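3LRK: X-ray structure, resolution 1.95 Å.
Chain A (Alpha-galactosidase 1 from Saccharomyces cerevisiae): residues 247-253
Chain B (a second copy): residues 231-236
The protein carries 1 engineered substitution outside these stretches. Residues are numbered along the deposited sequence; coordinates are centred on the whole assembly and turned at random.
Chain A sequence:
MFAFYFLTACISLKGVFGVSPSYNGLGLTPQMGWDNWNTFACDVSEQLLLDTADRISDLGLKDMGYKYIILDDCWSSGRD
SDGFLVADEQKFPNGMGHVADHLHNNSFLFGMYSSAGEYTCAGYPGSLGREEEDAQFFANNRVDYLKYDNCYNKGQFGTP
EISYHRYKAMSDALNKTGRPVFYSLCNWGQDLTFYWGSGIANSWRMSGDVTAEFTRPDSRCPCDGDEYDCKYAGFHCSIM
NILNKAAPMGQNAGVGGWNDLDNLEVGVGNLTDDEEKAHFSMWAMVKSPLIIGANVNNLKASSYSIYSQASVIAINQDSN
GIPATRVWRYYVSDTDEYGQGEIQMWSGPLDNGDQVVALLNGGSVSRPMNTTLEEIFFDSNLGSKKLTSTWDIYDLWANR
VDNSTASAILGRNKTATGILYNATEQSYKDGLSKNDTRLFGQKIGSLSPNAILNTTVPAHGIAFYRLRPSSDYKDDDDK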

# COMPACT_ATOMS: atom_id res chain seq x y z
N ALA A 247 -17.90 -6.22 4.50
CA ALA A 247 -18.01 -7.66 4.28
C ALA A 247 -16.93 -8.53 4.96
O ALA A 247 -17.27 -9.46 5.69
CB ALA A 247 -18.12 -7.99 2.77
N PRO A 248 -15.62 -8.22 4.73
CA PRO A 248 -14.60 -9.04 5.39
C PRO A 248 -14.48 -8.78 6.90
O PRO A 248 -13.91 -9.60 7.60
CB PRO A 248 -13.30 -8.61 4.68
CG PRO A 248 -13.56 -7.22 4.25
CD PRO A 248 -15.02 -7.20 3.85
N MET A 249 -15.06 -7.68 7.39
CA MET A 249 -14.86 -7.22 8.78
C MET A 249 -15.72 -7.90 9.84
O MET A 249 -15.45 -7.74 11.03
CB MET A 249 -15.06 -5.72 8.89
CG MET A 249 -14.11 -4.90 7.99
SD MET A 249 -14.47 -3.18 8.33
CE MET A 249 -13.46 -2.34 7.11
N GLY A 250 -16.74 -8.65 9.42
CA GLY A 250 -17.64 -9.33 10.37
C GLY A 250 -16.92 -10.21 11.38
O GLY A 250 -17.31 -10.29 12.54
N GLN A 251 -15.85 -10.86 10.92
CA GLN A 251 -15.06 -11.76 11.75
C GLN A 251 -14.37 -11.07 12.93
O GLN A 251 -13.95 -11.74 13.87
CB GLN A 251 -14.02 -12.50 10.90
CG GLN A 251 -12.96 -11.58 10.29
CD GLN A 251 -12.12 -12.28 9.23
OE1 GLN A 251 -12.29 -12.04 8.04
NE2 GLN A 251 -11.24 -13.15 9.67
N ASN A 252 -14.23 -9.74 12.86
CA ASN A 252 -13.64 -8.96 13.93
C ASN A 252 -14.65 -8.17 14.76
O ASN A 252 -14.28 -7.32 15.56
CB ASN A 252 -12.52 -8.05 13.40
CG ASN A 252 -11.20 -8.78 13.28
OD1 ASN A 252 -10.89 -9.35 12.24
ND2 ASN A 252 -10.43 -8.81 14.37
N ALA A 253 -15.94 -8.49 14.59
CA ALA A 253 -16.98 -7.94 15.45
C ALA A 253 -17.68 -9.02 16.29
O ALA A 253 -17.58 -10.21 16.00
CB ALA A 253 -17.99 -7.16 14.63
N LYS B 231 -3.12 -6.98 4.37
CA LYS B 231 -3.43 -6.17 5.54
C LYS B 231 -4.62 -6.68 6.36
O LYS B 231 -4.95 -6.15 7.43
CB LYS B 231 -3.64 -4.70 5.14
CG LYS B 231 -2.42 -4.04 4.42
CD LYS B 231 -1.21 -3.89 5.35
CE LYS B 231 -0.15 -2.99 4.71
NZ LYS B 231 1.07 -2.84 5.55
N TYR B 232 -5.27 -7.73 5.86
CA TYR B 232 -6.36 -8.39 6.57
C TYR B 232 -6.27 -9.87 6.27
O TYR B 232 -6.94 -10.35 5.36
CB TYR B 232 -7.72 -7.84 6.11
CG TYR B 232 -8.86 -8.06 7.09
CD1 TYR B 232 -10.08 -7.38 6.93
CD2 TYR B 232 -8.74 -8.93 8.17
CE1 TYR B 232 -11.13 -7.56 7.83
CE2 TYR B 232 -9.78 -9.12 9.07
CZ TYR B 232 -10.97 -8.43 8.90
OH TYR B 232 -12.00 -8.61 9.81
N ALA B 233 -5.43 -10.59 7.02
CA ALA B 233 -5.16 -12.01 6.76
C ALA B 233 -6.43 -12.86 6.73
O ALA B 233 -6.60 -13.73 5.85
CB ALA B 233 -4.17 -12.56 7.77
N GLY B 234 -7.32 -12.59 7.68
CA GLY B 234 -8.62 -13.25 7.76
C GLY B 234 -8.48 -14.75 7.99
O GLY B 234 -7.51 -15.19 8.61
N PHE B 235 -9.44 -15.51 7.48
CA PHE B 235 -9.44 -16.98 7.58
C PHE B 235 -10.38 -17.60 6.55
O PHE B 235 -10.93 -16.89 5.71
CB PHE B 235 -9.66 -17.49 9.02
CG PHE B 235 -11.05 -17.27 9.59
CD1 PHE B 235 -11.57 -18.19 10.51
CD2 PHE B 235 -11.83 -16.17 9.25
CE1 PHE B 235 -12.85 -18.02 11.06
CE2 PHE B 235 -13.11 -15.98 9.81
CZ PHE B 235 -13.62 -16.91 10.71
N HIS B 236 -10.55 -18.93 6.61
CA HIS B 236 -11.22 -19.69 5.54
C HIS B 236 -10.56 -19.47 4.18
O HIS B 236 -11.23 -19.44 3.14
CB HIS B 236 -12.73 -19.42 5.52
CG HIS B 236 -13.42 -19.90 6.76
ND1 HIS B 236 -13.96 -21.17 6.86
CD2 HIS B 236 -13.60 -19.31 7.96
CE1 HIS B 236 -14.47 -21.32 8.07
NE2 HIS B 236 -14.26 -20.21 8.76

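The segment of chain B enters the contact at its second residue. Lys231(B) is out of reach of the chain A stretch, and the interaction begins with Tyr232(B), whose CA-to-CB bond points toward chain A. With chi1 in the t well, the ring extends from the chain B backbone into the turn formed by the residues from Pro248(A) to Asn252(A), and it gives up more surface to the contact than any other residue of either stretch.

The phenol hydroxyl is the polar centre of the interface. Tyr232(B) OH donates a hydrogen bond to Asn252(A) OD1 at 2.8 Å, the one hydrogen bond between the two stretches, and the acceptor lies at the ring edge, near its plane, as suits a phenolic proton that prefers to stay in the plane of the ring. Within chain A, Asn252(A) N donates to Met249(A) O at 3.0 Å, and the residues on this turn and just before it include four that approach the hydroxyl: Pro248(A), Met249(A), Gln251(A) and Asn252(A). Pro248(A) O lies 3.1 Å from Tyr232(B) OH, Gln251(A) CG is 3.2 Å from Tyr232(B) OH, and Met249(A) CA, also at the ring edge, approaches the same oxygen to 3.3 Å. Apolar packing accompanies the polar contact at CE1. Pro248(A) CB and Met249(A) CG each lie 4.0 Å from Tyr232(B) CE1, so that two successive residues of chain A meet the same ring carbon at van der Waals distance. The CA-to-CB bond of Met249(A) runs sideways to chain B and that of Pro248(A) toward it; Met249(A) is in the m, t, t conformation.

Ala233(B) makes no contact, and at Gly234(B) the partner is Gln251(A), whose side chain extends past the tyrosine hydroxyl to the chain B backbone. Its terminal amide packs closely against Gly234(B). The orientation of that amide is uncertain, so its nitrogen and oxygen cannot be assigned separate roles. Gly234(B) has a positive phi of 63°, a conformation that by itself favours glycine.

Phe235(B) completes the contact. Its CA-to-CB bond is directed sideways, but the end of the side chain comes nearer to chain A, and its ring meets the Gln251(A) amide obliquely. His236(B) makes no contact with the chain A stretch.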